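Local coordinates for pmbA-related protein (Thermotoga maritima, PDB 1VL4) that is probably a metallopeptidase of the U62 (PmbA/TldD) family and has been proposed to be a modulator of DNA gyrase, at residues 40-45 / 157-162; 118-123 / 176-181; 201-206 / 290-295. All coordinates share one frame; numbering follows the deposited sequence. Where two conformers were deposited one is given.

Contact 1 of 3, residues 40-45 / 157-162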
ATOM      1  N   THR A  40     -11.768   5.503 -14.976  1.00 15.72           N
ATOM      2  CA  THR A  40     -12.137   6.116 -13.720  1.00 17.85           C
ATOM      3  C   THR A  40     -11.861   7.621 -13.702  1.00 16.58           C
ATOM      4  O   THR A  40     -10.928   8.132 -14.342  1.00 13.40           O
ATOM      5  CB  THR A  40     -11.393   5.489 -12.538  1.00 17.13           C
ATOM      6  OG1 THR A  40     -10.119   6.089 -12.389  1.00 33.58           O
ATOM      7  CG2 THR A  40     -11.267   4.040 -12.689  1.00 25.17           C
ATOM      8  N   ARG A  41     -12.720   8.331 -12.990  1.00 15.57           N
ATOM      9  CA  ARG A  41     -12.586   9.745 -12.759  1.00 11.69           C
ATOM     10  C   ARG A  41     -12.884   9.917 -11.288  1.00 12.46           C
ATOM     11  O   ARG A  41     -13.917   9.384 -10.771  1.00 10.60           O
ATOM     12  CB  ARG A  41     -13.665  10.371 -13.617  1.00 18.05           C
ATOM     13  CG  ARG A  41     -13.527  11.766 -13.997  1.00 30.87           C
ATOM     14  CD  ARG A  41     -12.151  12.235 -14.482  1.00 37.41           C
ATOM     15  NE  ARG A  41     -12.231  13.676 -14.413  1.00 37.95           N
ATOM     16  CZ  ARG A  41     -12.237  14.364 -13.274  1.00 43.96           C
ATOM     17  NH1 ARG A  41     -12.085  13.757 -12.089  1.00 43.20           N
ATOM     18  NH2 ARG A  41     -12.382  15.680 -13.321  1.00 43.76           N
ATOM     19  N   GLU A  42     -12.001  10.603 -10.572  1.00  9.37           N
ATOM     20  CA  GLU A  42     -12.159  10.729  -9.149  1.00 14.09           C
ATOM     21  C   GLU A  42     -11.751  12.103  -8.654  1.00 12.84           C
ATOM     22  O   GLU A  42     -10.865  12.746  -9.221  1.00  8.06           O
ATOM     23  CB  GLU A  42     -11.376   9.642  -8.392  1.00 16.70           C
ATOM     24  CG  GLU A  42      -9.860   9.739  -8.601  1.00 28.33           C
ATOM     25  CD  GLU A  42      -9.138   8.420  -8.317  1.00 45.35           C
ATOM     26  OE1 GLU A  42      -9.023   8.079  -7.119  1.00 57.99           O
ATOM     27  OE2 GLU A  42      -8.689   7.738  -9.282  1.00 52.76           O
ATOM     28  N   PHE A  43     -12.431  12.527  -7.584  1.00  9.90           N
ATOM     29  CA  PHE A  43     -12.111  13.731  -6.962  1.00 10.50           C
ATOM     30  C   PHE A  43     -12.115  13.487  -5.472  1.00 12.65           C
ATOM     31  O   PHE A  43     -13.063  12.950  -4.938  1.00 13.63           O
ATOM     32  CB  PHE A  43     -13.112  14.810  -7.336  1.00 11.74           C
ATOM     33  CG  PHE A  43     -12.784  16.126  -6.734  1.00 13.86           C
ATOM     34  CD1 PHE A  43     -13.176  16.426  -5.424  1.00 14.27           C
ATOM     35  CD2 PHE A  43     -12.035  17.056  -7.421  1.00 15.88           C
ATOM     36  CE1 PHE A  43     -12.861  17.600  -4.852  1.00 13.01           C
ATOM     37  CE2 PHE A  43     -11.709  18.289  -6.812  1.00 13.02           C
ATOM     38  CZ  PHE A  43     -12.117  18.534  -5.517  1.00 17.34           C
ATOM     39  N   SER A  44     -11.049  13.887  -4.801  1.00 10.32           N
ATOM     40  CA  SER A  44     -11.016  13.780  -3.359  1.00 11.80           C
ATOM     41  C   SER A  44     -10.401  14.998  -2.743  1.00  9.19           C
ATOM     42  O   SER A  44      -9.605  15.671  -3.374  1.00  8.80           O
ATOM     43  CB  SER A  44     -10.162  12.580  -2.968  1.00 16.66           C
ATOM     44  OG  SER A  44      -8.809  12.814  -3.282  1.00 18.63           O
ATOM     45  N   LEU A  45     -10.781  15.276  -1.510  1.00 11.17           N
ATOM     46  CA  LEU A  45     -10.187  16.279  -0.729  1.00 12.72           C
ATOM     47  C   LEU A  45     -10.148  15.967   0.779  1.00 10.97           C
ATOM     48  O   LEU A  45     -11.032  15.266   1.335  1.00 12.71           O
ATOM     49  CB  LEU A  45     -10.820  17.623  -0.999  1.00 20.05           C
ATOM     50  CG  LEU A  45     -12.225  17.881  -0.547  1.00 22.60           C
ATOM     51  CD1 LEU A  45     -12.227  18.259   0.947  1.00 33.64           C
ATOM     52  CD2 LEU A  45     -12.796  19.024  -1.386  1.00 29.29           C
ATOM     53  N   LYS A 157     -14.684  12.126  -0.896  1.00  8.44           N
ATOM     54  CA  LYS A 157     -14.335  11.532  -2.141  1.00 11.00           C
ATOM     55  C   LYS A 157     -15.533  11.204  -3.028  1.00 11.48           C
ATOM     56  O   LYS A 157     -16.550  10.735  -2.538  1.00 13.54           O
ATOM     57  CB  LYS A 157     -13.523  10.246  -1.917  1.00 11.85           C
ATOM     58  CG  LYS A 157     -12.969   9.716  -3.244  1.00 24.67           C
ATOM     59  CD  LYS A 157     -11.871   8.673  -3.072  1.00 35.20           C
ATOM     60  CE  LYS A 157     -11.341   8.229  -4.423  1.00 38.66           C
ATOM     61  NZ  LYS A 157     -10.330   7.122  -4.266  1.00 39.66           N
ATOM     62  N   ASP A 158     -15.407  11.469  -4.330  1.00  8.48           N
ATOM     63  CA  ASP A 158     -16.317  10.876  -5.271  1.00  9.10           C
ATOM     64  C   ASP A 158     -15.595  10.241  -6.429  1.00 11.65           C
ATOM     65  O   ASP A 158     -14.415  10.538  -6.703  1.00 11.90           O
ATOM     66  CB  ASP A 158     -17.391  11.878  -5.747  1.00  5.65           C
ATOM     67  CG  ASP A 158     -16.857  13.013  -6.586  1.00 11.71           C
ATOM     68  OD1 ASP A 158     -16.233  12.763  -7.630  1.00 20.40           O
ATOM     69  OD2 ASP A 158     -17.101  14.196  -6.235  1.00 15.56           O
ATOM     70  N   MET A 159     -16.269   9.285  -7.083  0.50 13.85           N
ATOM     71  CA  MET A 159     -15.663   8.451  -8.131  0.50 17.14           C
ATOM     72  C   MET A 159     -16.739   8.033  -9.143  0.50 13.98           C
ATOM     73  O   MET A 159     -17.882   7.717  -8.728  0.50 13.35           O
ATOM     74  CB  MET A 159     -14.957   7.200  -7.502  0.65 18.59           C
ATOM     75  CG  MET A 159     -13.916   6.502  -8.430  0.65 29.45           C
ATOM     76  SD  MET A 159     -12.566   5.638  -7.539  0.65 28.27           S
ATOM     77  CE  MET A 159     -11.491   5.240  -8.916  0.65 30.47           C
ATOM     78  N   VAL A 160     -16.372   8.011 -10.443  1.00 10.29           N
ATOM     79  CA  VAL A 160     -17.157   7.358 -11.502  1.00 12.92           C
ATOM     80  C   VAL A 160     -16.234   6.339 -12.189  1.00 16.29           C
ATOM     81  O   VAL A 160     -15.045   6.637 -12.469  1.00 13.33           O
ATOM     82  CB  VAL A 160     -17.643   8.311 -12.625  1.00 14.66           C
ATOM     83  CG1 VAL A 160     -18.481   7.483 -13.677  1.00 19.14           C
ATOM     84  CG2 VAL A 160     -18.433   9.403 -12.115  1.00 26.81           C
ATOM     85  N   ILE A 161     -16.763   5.154 -12.431  1.00 16.02           N
ATOM     86  CA  ILE A 161     -15.993   4.043 -12.986  1.00 16.89           C
ATOM     87  C   ILE A 161     -16.799   3.385 -14.100  1.00 17.69           C
ATOM     88  O   ILE A 161     -17.990   3.086 -13.913  1.00 18.09           O
ATOM     89  CB  ILE A 161     -15.649   2.985 -11.892  1.00 19.84           C
ATOM     90  CG1 ILE A 161     -14.874   3.657 -10.748  1.00 23.78           C
ATOM     91  CG2 ILE A 161     -14.883   1.811 -12.514  1.00 23.66           C
ATOM     92  CD1 ILE A 161     -14.785   2.881  -9.479  1.00 28.53           C
ATOM     93  N   LYS A 162     -16.163   3.174 -15.249  1.00 12.39           N
ATOM     94  CA  LYS A 162     -16.747   2.459 -16.372  1.00 13.60           C
ATOM     95  C   LYS A 162     -15.876   1.221 -16.649  1.00 15.04           C
ATOM     96  O   LYS A 162     -14.660   1.342 -16.740  1.00 13.70           O
ATOM     97  CB  LYS A 162     -16.802   3.318 -17.614  1.00 14.03           C
ATOM     98  CG  LYS A 162     -17.394   2.606 -18.819  1.00 19.65           C
ATOM     99  CD  LYS A 162     -17.762   3.631 -19.888  1.00 27.52           C
ATOM    100  CE  LYS A 162     -18.305   2.996 -21.144  1.00 35.55           C
ATOM    101  NZ  LYS A 162     -19.064   4.038 -21.860  1.00 37.80           N
TER
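Thr-40, Glu-42 and Lys-157 bury more surface than any other residues where strands 40-45 and 157-162, the central pair of the chain's six-stranded antiparallel sheet, run side by side, their short axes 179° apart. All three project from the face that also carries Met-159. Glu-42 sends CG between its own backbone N and carbonyl carbon (chi1 63°), and the chain continues extended beside Met-159, pointing the same way. Lys-157, CG anti to the backbone N (chi1 -172°) and straight beyond it, crosses Glu-42 obliquely. Its NZ reaches Glu-42 OE1 at 3.3 Å, a salt bridge but a weak hydrogen bond, while Lys-157 CG packs on Ser-44 CB at 4.0 Å. In one of two modelled conformers, Met-159 CE lies 3.6 Å from Thr-40 CB, less certain in the other. The Thr-40 and Ile-161 side chains lie side by side, pointing the same way, and Thr-40 OG1 is buried with no polar partner in the model. Beneath these side chains, Arg-41 with Val-160 and Phe-43 with Asp-158 form hydrogen-bonded pairs; Arg-41 N to Val-160 O measures 2.9 Å. On the reverse face Asp-158 OD1 comes 3.7 Å from Phe-43 CB, while its OD2 is held by Tyr-156 and Lys-131. Strand 51-69 flanks 40-45, strand 172-188 flanks 157-162, and helix 128-143 packs on Phe-43; Arg-41 salt-bridges Asp-57 of its own chain and Glu-90 of the second subunit.

Contact 2 of 3, residues 118-123 / 176-181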
ATOM      1  N   THR A 118     -26.377   1.434 -10.436  1.00 10.05           N
ATOM      2  CA  THR A 118     -25.078   1.678  -9.846  1.00 11.25           C
ATOM      3  C   THR A 118     -24.541   3.029 -10.308  1.00 11.46           C
ATOM      4  O   THR A 118     -23.619   3.530  -9.719  1.00 10.66           O
ATOM      5  CB  THR A 118     -24.075   0.557 -10.222  1.00 12.57           C
ATOM      6  OG1 THR A 118     -24.087   0.336 -11.652  1.00 10.81           O
ATOM      7  CG2 THR A 118     -24.473  -0.745  -9.542  1.00 16.65           C
ATOM      8  N   TYR A 119     -25.160   3.626 -11.321  1.00 11.67           N
ATOM      9  CA  TYR A 119     -24.683   4.915 -11.817  1.00 11.60           C
ATOM     10  C   TYR A 119     -25.836   5.859 -11.772  1.00 16.01           C
ATOM     11  O   TYR A 119     -26.801   5.671 -12.485  1.00 13.31           O
ATOM     12  CB  TYR A 119     -24.171   4.774 -13.242  1.00 14.93           C
ATOM     13  CG  TYR A 119     -23.791   6.098 -13.822  1.00 13.50           C
ATOM     14  CD1 TYR A 119     -22.651   6.781 -13.342  1.00 13.68           C
ATOM     15  CD2 TYR A 119     -24.613   6.746 -14.727  1.00 19.82           C
ATOM     16  CE1 TYR A 119     -22.319   8.040 -13.852  1.00 14.92           C
ATOM     17  CE2 TYR A 119     -24.286   8.007 -15.219  1.00 23.10           C
ATOM     18  CZ  TYR A 119     -23.144   8.650 -14.771  1.00 19.63           C
ATOM     19  OH  TYR A 119     -22.816   9.918 -15.273  1.00 21.43           O
ATOM     20  N   VAL A 120     -25.732   6.884 -10.954  1.00 14.07           N
ATOM     21  CA  VAL A 120     -26.788   7.901 -10.881  1.00 18.36           C
ATOM     22  C   VAL A 120     -26.448   9.177 -11.616  1.00 16.77           C
ATOM     23  O   VAL A 120     -27.321   9.736 -12.209  1.00 16.96           O
ATOM     24  CB  VAL A 120     -27.199   8.139  -9.416  1.00 18.00           C
ATOM     25  CG1 VAL A 120     -28.254   9.226  -9.294  1.00 28.62           C
ATOM     26  CG2 VAL A 120     -27.747   6.814  -8.838  1.00 24.75           C
ATOM     27  N   GLY A 121     -25.205   9.642 -11.586  1.00 16.73           N
ATOM     28  CA  GLY A 121     -24.826  10.839 -12.332  1.00 16.67           C
ATOM     29  C   GLY A 121     -24.932  12.158 -11.588  1.00 19.23           C
ATOM     30  O   GLY A 121     -24.701  13.200 -12.154  1.00 21.44           O
ATOM     31  N   ARG A 122     -25.270  12.142 -10.316  1.00 17.87           N
ATOM     32  CA  ARG A 122     -25.420  13.392  -9.601  1.00 17.92           C
ATOM     33  C   ARG A 122     -24.119  13.935  -8.979  1.00 17.33           C
ATOM     34  O   ARG A 122     -23.968  15.137  -8.888  1.00 12.36           O
ATOM     35  CB  ARG A 122     -26.536  13.278  -8.576  1.00 18.55           C
ATOM     36  CG  ARG A 122     -27.912  13.018  -9.249  1.00 28.68           C
ATOM     37  CD  ARG A 122     -29.061  13.172  -8.309  1.00 28.69           C
ATOM     38  NE  ARG A 122     -29.076  14.500  -7.719  1.00 38.98           N
ATOM     39  CZ  ARG A 122     -29.545  15.594  -8.319  1.00 50.64           C
ATOM     40  NH1 ARG A 122     -30.039  15.539  -9.558  1.00 52.33           N
ATOM     41  NH2 ARG A 122     -29.511  16.768  -7.675  1.00 47.02           N
ATOM     42  N   PHE A 123     -23.182  13.077  -8.578  1.00 13.99           N
ATOM     43  CA  PHE A 123     -21.909  13.595  -8.011  1.00 14.26           C
ATOM     44  C   PHE A 123     -21.188  14.448  -9.065  1.00 13.82           C
ATOM     45  O   PHE A 123     -20.635  15.499  -8.752  1.00 13.44           O
ATOM     46  CB  PHE A 123     -20.996  12.442  -7.474  1.00 11.35           C
ATOM     47  CG  PHE A 123     -21.290  12.059  -6.061  1.00 11.91           C
ATOM     48  CD1 PHE A 123     -20.907  12.900  -5.019  1.00 11.72           C
ATOM     49  CD2 PHE A 123     -21.993  10.873  -5.766  1.00 14.35           C
ATOM     50  CE1 PHE A 123     -21.210  12.588  -3.704  1.00 14.12           C
ATOM     51  CE2 PHE A 123     -22.284  10.552  -4.470  1.00 12.74           C
ATOM     52  CZ  PHE A 123     -21.903  11.380  -3.425  1.00  6.12           C
ATOM     53  N   GLN A 176     -21.378   0.922 -15.462  1.00 10.11           N
ATOM     54  CA  GLN A 176     -20.823   2.116 -14.905  1.00 10.55           C
ATOM     55  C   GLN A 176     -21.363   2.234 -13.528  1.00 11.87           C
ATOM     56  O   GLN A 176     -22.481   1.723 -13.229  1.00 11.65           O
ATOM     57  CB  GLN A 176     -21.226   3.381 -15.641  1.00 13.05           C
ATOM     58  CG  GLN A 176     -20.885   3.504 -17.020  1.00 29.10           C
ATOM     59  CD  GLN A 176     -21.194   4.904 -17.448  1.00 41.41           C
ATOM     60  OE1 GLN A 176     -20.467   5.843 -17.119  1.00 44.03           O
ATOM     61  NE2 GLN A 176     -22.328   5.064 -18.095  1.00 39.56           N
ATOM     62  N   MET A 177     -20.534   2.761 -12.622  0.50 11.06           N
ATOM     63  CA  MET A 177     -20.873   2.929 -11.187  0.50 14.19           C
ATOM     64  C   MET A 177     -20.365   4.300 -10.746  0.50 13.90           C
ATOM     65  O   MET A 177     -19.267   4.717 -11.143  0.50 10.33           O
ATOM     66  CB  MET A 177     -20.257   1.815 -10.265  0.65 13.95           C
ATOM     67  CG  MET A 177     -18.811   1.989  -9.879  0.65 21.31           C
ATOM     68  SD  MET A 177     -18.419   3.557  -9.035  0.65 22.48           S
ATOM     69  CE  MET A 177     -19.164   3.298  -7.364  0.65 11.01           C
ATOM     70  N   ASP A 178     -21.130   4.971  -9.890  1.00 11.95           N
ATOM     71  CA  ASP A 178     -20.656   6.165  -9.246  1.00 11.66           C
ATOM     72  C   ASP A 178     -20.995   6.168  -7.745  1.00 14.17           C
ATOM     73  O   ASP A 178     -21.687   5.262  -7.248  1.00 10.41           O
ATOM     74  CB  ASP A 178     -21.097   7.436  -9.981  1.00 13.44           C
ATOM     75  CG  ASP A 178     -22.571   7.741  -9.879  1.00 15.73           C
ATOM     76  OD1 ASP A 178     -23.414   6.906  -9.502  1.00 12.14           O
ATOM     77  OD2 ASP A 178     -22.875   8.864 -10.241  1.00 14.52           O
ATOM     78  N   GLY A 179     -20.406   7.112  -7.011  1.00 10.83           N
ATOM     79  CA  GLY A 179     -20.647   7.183  -5.590  1.00 12.12           C
ATOM     80  C   GLY A 179     -19.648   8.070  -4.936  1.00 10.73           C
ATOM     81  O   GLY A 179     -18.799   8.656  -5.589  1.00  9.98           O
ATOM     82  N   GLY A 180     -19.810   8.207  -3.635  1.00 10.99           N
ATOM     83  CA  GLY A 180     -18.987   9.107  -2.829  1.00 11.47           C
ATOM     84  C   GLY A 180     -19.087   8.755  -1.368  1.00 11.13           C
ATOM     85  O   GLY A 180     -19.900   7.908  -0.969  1.00 10.38           O
ATOM     86  N   PHE A 181     -18.324   9.496  -0.582  1.00 13.00           N
ATOM     87  CA  PHE A 181     -17.950   9.188   0.824  1.00 11.69           C
ATOM     88  C   PHE A 181     -17.612  10.525   1.450  1.00 10.85           C
ATOM     89  O   PHE A 181     -16.991  11.406   0.804  1.00 10.29           O
ATOM     90  CB  PHE A 181     -16.743   8.227   0.715  1.00 17.95           C
ATOM     91  CG  PHE A 181     -15.914   8.034   1.935  1.00 23.77           C
ATOM     92  CD1 PHE A 181     -16.223   6.999   2.836  1.00 35.18           C
ATOM     93  CD2 PHE A 181     -14.718   8.752   2.115  1.00 21.74           C
ATOM     94  CE1 PHE A 181     -15.379   6.734   3.966  1.00 32.04           C
ATOM     95  CE2 PHE A 181     -13.886   8.517   3.203  1.00 25.70           C
ATOM     96  CZ  PHE A 181     -14.208   7.470   4.138  1.00 24.03           C
TER
HETATM   97  O   HOH W   1     -24.326  10.265  -8.176  1.00  7.71           O
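Thr-118 O accepts a 2.9 Å hydrogen bond from Asp-178 N, tying loop 118-123 to strand 176-181 by its backbone before the loop lifts from the sheet. Val-120 and Gly-121, right-handed then left-handed in backbone conformation, form a nest, an anion-binding turn whose successive N-H groups converge on the Asp-178 carboxylate. Asp-178 reaches it with CG between its own backbone N and carbonyl carbon (chi1 70°). OD1 takes Val-120 N at 2.7 Å in a nearly straight bond (171° at the hydrogen), the donor standing above the carboxylate plane. OD2 receives Gly-121 N at 2.8 Å on its syn side, somewhat out of that plane, and also accepts from a water that in turn takes Phe-123 N. Three donors hold the buried carboxylate and fix its rotation, and together they would probably stabilise its negative charge. At the start of the loop, Thr-118 OG1 donates to Gln-176 O at 2.6 Å. The Tyr-119 ring lies beside the Gln-176 side chain, ring and amide planes 18° apart, with Gln-176 OE1 over one face. The Asp-178 side chain crosses that of Tyr-119 at about a right angle, its CG 3.6 Å from Tyr-119 CD1. The loop leads on towards helix 128-143, and Phe-123 also packs on Tyr-156, Asp-158 and Pro-205. Its ring lies over Gly-179 and Gly-180, and the missing side chain of Gly-180 makes room: Gly-180 CA makes a CH-pi contact 4.2 Å from the Phe-123 ring centroid, and a CB on Gly-180 would fall 2.7 Å from Phe-123 CZ.

Contact 3 of 3, residues 201-206 / 290-295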
ATOM      1  N   LEU A 201     -21.378   6.465   3.277  1.00 17.78           N
ATOM      2  CA  LEU A 201     -21.202   6.109   1.835  1.00 18.84           C
ATOM      3  C   LEU A 201     -22.513   6.416   1.139  1.00 19.07           C
ATOM      4  O   LEU A 201     -23.583   6.250   1.737  1.00 20.71           O
ATOM      5  CB  LEU A 201     -20.842   4.635   1.708  1.00 20.92           C
ATOM      6  CG  LEU A 201     -19.391   4.377   2.078  1.00 18.67           C
ATOM      7  CD1 LEU A 201     -19.227   2.976   2.660  1.00 27.85           C
ATOM      8  CD2 LEU A 201     -18.494   4.579   0.867  1.00 23.44           C
ATOM      9  N   ALA A 202     -22.444   6.970  -0.066  1.00 14.59           N
ATOM     10  CA  ALA A 202     -23.619   7.366  -0.802  1.00 16.33           C
ATOM     11  C   ALA A 202     -23.453   7.194  -2.321  1.00 19.33           C
ATOM     12  O   ALA A 202     -22.364   7.341  -2.885  1.00 14.70           O
ATOM     13  CB  ALA A 202     -23.939   8.804  -0.498  1.00 21.38           C
ATOM     14  N   ARG A 203     -24.577   6.945  -2.973  1.00 19.48           N
ATOM     15  CA  ARG A 203     -24.681   6.906  -4.439  1.00 17.15           C
ATOM     16  C   ARG A 203     -24.954   8.312  -4.989  1.00 15.33           C
ATOM     17  O   ARG A 203     -24.634   8.651  -6.139  1.00 16.09           O
ATOM     18  CB  ARG A 203     -25.816   5.933  -4.799  1.00 17.48           C
ATOM     19  CG  ARG A 203     -25.865   5.620  -6.253  1.00 24.43           C
ATOM     20  CD  ARG A 203     -25.044   4.481  -6.670  1.00 20.17           C
ATOM     21  NE  ARG A 203     -25.206   3.209  -5.915  1.00 17.69           N
ATOM     22  CZ  ARG A 203     -24.305   2.235  -6.027  1.00 13.36           C
ATOM     23  NH1 ARG A 203     -23.314   2.364  -6.886  1.00 11.64           N
ATOM     24  NH2 ARG A 203     -24.396   1.117  -5.345  1.00 13.93           N
ATOM     25  N   THR A 204     -25.573   9.167  -4.173  1.00 15.95           N
ATOM     26  CA  THR A 204     -25.848  10.530  -4.597  1.00 17.10           C
ATOM     27  C   THR A 204     -25.435  11.534  -3.483  1.00 14.79           C
ATOM     28  O   THR A 204     -25.413  11.165  -2.321  1.00 14.79           O
ATOM     29  CB  THR A 204     -27.347  10.668  -4.903  1.00 22.58           C
ATOM     30  OG1 THR A 204     -27.600  11.933  -5.528  1.00 38.53           O
ATOM     31  CG2 THR A 204     -28.132  10.617  -3.645  1.00 15.56           C
ATOM     32  N   PRO A 205     -25.119  12.787  -3.849  1.00 12.78           N
ATOM     33  CA  PRO A 205     -24.706  13.745  -2.841  1.00 15.97           C
ATOM     34  C   PRO A 205     -25.788  14.016  -1.774  1.00 17.74           C
ATOM     35  O   PRO A 205     -25.477  14.307  -0.620  1.00 15.30           O
ATOM     36  CB  PRO A 205     -24.413  15.005  -3.644  1.00 15.70           C
ATOM     37  CG  PRO A 205     -24.472  14.638  -5.026  1.00 16.15           C
ATOM     38  CD  PRO A 205     -25.022  13.333  -5.216  1.00 10.63           C
ATOM     39  N   GLU A 206     -27.047  13.847  -2.165  1.00 18.94           N
ATOM     40  CA  GLU A 206     -28.206  14.134  -1.327  1.00 19.10           C
ATOM     41  C   GLU A 206     -28.236  13.199  -0.189  1.00 21.56           C
ATOM     42  O   GLU A 206     -28.840  13.488   0.845  1.00 23.69           O
ATOM     43  CB  GLU A 206     -29.497  13.921  -2.128  1.00 23.64           C
ATOM     44  CG  GLU A 206     -29.811  15.050  -3.057  1.00 24.30           C
ATOM     45  CD  GLU A 206     -28.910  15.126  -4.251  1.00 32.47           C
ATOM     46  OE1 GLU A 206     -28.535  14.065  -4.833  1.00 26.92           O
ATOM     47  OE2 GLU A 206     -28.600  16.274  -4.622  1.00 32.94           O
ATOM     48  N   LYS A 290     -26.149   1.692  -1.322  1.00 14.61           N
ATOM     49  CA  LYS A 290     -24.979   2.392  -0.749  1.00 16.63           C
ATOM     50  C   LYS A 290     -23.711   1.504  -0.754  1.00 11.78           C
ATOM     51  O   LYS A 290     -22.672   1.908  -0.250  1.00 14.48           O
ATOM     52  CB  LYS A 290     -25.267   2.795   0.705  1.00 15.40           C
ATOM     53  CG  LYS A 290     -26.346   3.816   0.877  1.00 21.76           C
ATOM     54  CD  LYS A 290     -26.404   4.257   2.328  1.00 32.15           C
ATOM     55  CE  LYS A 290     -27.756   4.847   2.737  1.00 38.78           C
ATOM     56  NZ  LYS A 290     -28.126   4.402   4.126  1.00 38.42           N
ATOM     57  N   GLY A 291     -23.810   0.328  -1.379  1.00 12.43           N
ATOM     58  CA  GLY A 291     -22.637  -0.565  -1.565  1.00 11.33           C
ATOM     59  C   GLY A 291     -21.955  -0.213  -2.870  1.00 12.48           C
ATOM     60  O   GLY A 291     -22.400  -0.639  -3.940  1.00  9.63           O
ATOM     61  N   LEU A 292     -20.855   0.548  -2.782  1.00 12.28           N
ATOM     62  CA  LEU A 292     -20.254   1.160  -3.959  1.00 15.85           C
ATOM     63  C   LEU A 292     -19.439   0.189  -4.810  1.00 18.42           C
ATOM     64  O   LEU A 292     -19.098   0.533  -5.915  1.00 17.27           O
ATOM     65  CB  LEU A 292     -19.423   2.386  -3.594  1.00 19.75           C
ATOM     66  CG  LEU A 292     -20.194   3.484  -2.842  1.00 18.27           C
ATOM     67  CD1 LEU A 292     -19.323   4.770  -2.664  1.00 19.14           C
ATOM     68  CD2 LEU A 292     -21.518   3.802  -3.522  1.00 16.42           C
ATOM     69  N   SER A 293     -19.170  -1.023  -4.312  1.00 15.76           N
ATOM     70  CA  SER A 293     -18.630  -2.087  -5.131  1.00 17.38           C
ATOM     71  C   SER A 293     -19.679  -2.907  -5.906  1.00 15.37           C
ATOM     72  O   SER A 293     -19.296  -3.782  -6.674  1.00 12.50           O
ATOM     73  CB  SER A 293     -17.798  -3.011  -4.294  1.00 20.04           C
ATOM     74  OG  SER A 293     -16.658  -2.231  -3.871  1.00 30.46           O
ATOM     75  N   SER A 294     -20.963  -2.564  -5.766  1.00 14.07           N
ATOM     76  CA  SER A 294     -22.051  -3.281  -6.433  1.00 13.61           C
ATOM     77  C   SER A 294     -21.797  -3.313  -7.933  1.00 15.01           C
ATOM     78  O   SER A 294     -21.361  -2.319  -8.493  1.00 12.18           O
ATOM     79  CB  SER A 294     -23.391  -2.660  -6.118  1.00 12.64           C
ATOM     80  OG  SER A 294     -23.712  -2.687  -4.704  1.00 12.81           O
ATOM     81  N   THR A 295     -21.986  -4.484  -8.557  1.00 13.30           N
ATOM     82  CA  THR A 295     -21.680  -4.670  -9.961  1.00 15.26           C
ATOM     83  C   THR A 295     -22.430  -5.900 -10.430  1.00 15.89           C
ATOM     84  O   THR A 295     -22.635  -6.797  -9.641  1.00 15.19           O
ATOM     85  CB  THR A 295     -20.163  -4.860 -10.200  1.00 18.26           C
ATOM     86  OG1 THR A 295     -19.902  -5.053 -11.612  1.00 21.10           O
ATOM     87  CG2 THR A 295     -19.589  -6.040  -9.389  1.00 15.70           C
TER
HETATM   88  O   HOH W   2     -21.488   0.239  -7.376  1.00  2.00           O
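A type I beta turn, Gly-291 to Ser-294, meets the end of strand 194-202 here, with Leu-292 and Arg-203 as the principal partners. Leu-292 divides its two methyl groups: CD1 packs 3.6 Å from Leu-201 CD2, and CD2 sits 4.0 Å above the plane of the Arg-203 guanidinium, over its centre. The two side chains of that second pair slide past each other in opposite directions. Arg-203 turns towards the loop by a bend that places CD (chi2 89°) and a second that places NE (chi3 51°). Its NH2 gives a weak, bent hydrogen bond to Gly-291 O (3.0 Å, 131° at the hydrogen), while NE also bonds Pro-289 O and NH2 bonds His-288 O. In fold terms the contact joins the strand that is outermost in the antiparallel sheet within this chain, in the central family region, to a loop of the C-terminal region that lies between strands 282-285 and 307-311. A water in the guanidinium plane accepts from Arg-203 NH1 at 2.8 Å and donates to Ser-294 O at 2.8 Å, with a weaker bond to Leu-292 O. An alanine in place of Arg-203 would probably leave the carbonyls of Pro-289 and His-288 without these donors, loosen the water and open a gap beneath Leu-292 CD2. Gly-291 O closes the turn by accepting from Ser-294 N at 3.0 Å and also from Ser-294 OG, a hydroxyl that Asn-345 and the backbone N of His-288 grip as well. Along the strand edge, the aliphatic part of Lys-290 lies against the Leu-201 carbonyl, CD to O 3.5 Å.

Overall arrangement
All three contacts reach the same antiparallel sheet, on its adjacent strands 148-167, 172-188 and 194-202. Contacts 1 and 2 have centres about 9 Å apart and lie on neighbouring strands, with Ile-161 N 2.9 Å from Met-177 O. Contacts 2 and 3 are closer, about 6 Å between centres: Gly-180 N lies 2.8 Å from Ala-202 O, and Arg-122 NE forms a 3.0 Å salt bridge with Glu-206 OE1. Arg-203 also sends NH1 in weak bonds to Thr-118 O and Asp-178 O. Contacts 1 and 3 do not touch; their nearest atoms are about 6 Å apart. Contact 2 therefore lies between the other two and touches both; no active site is located by these three contacts.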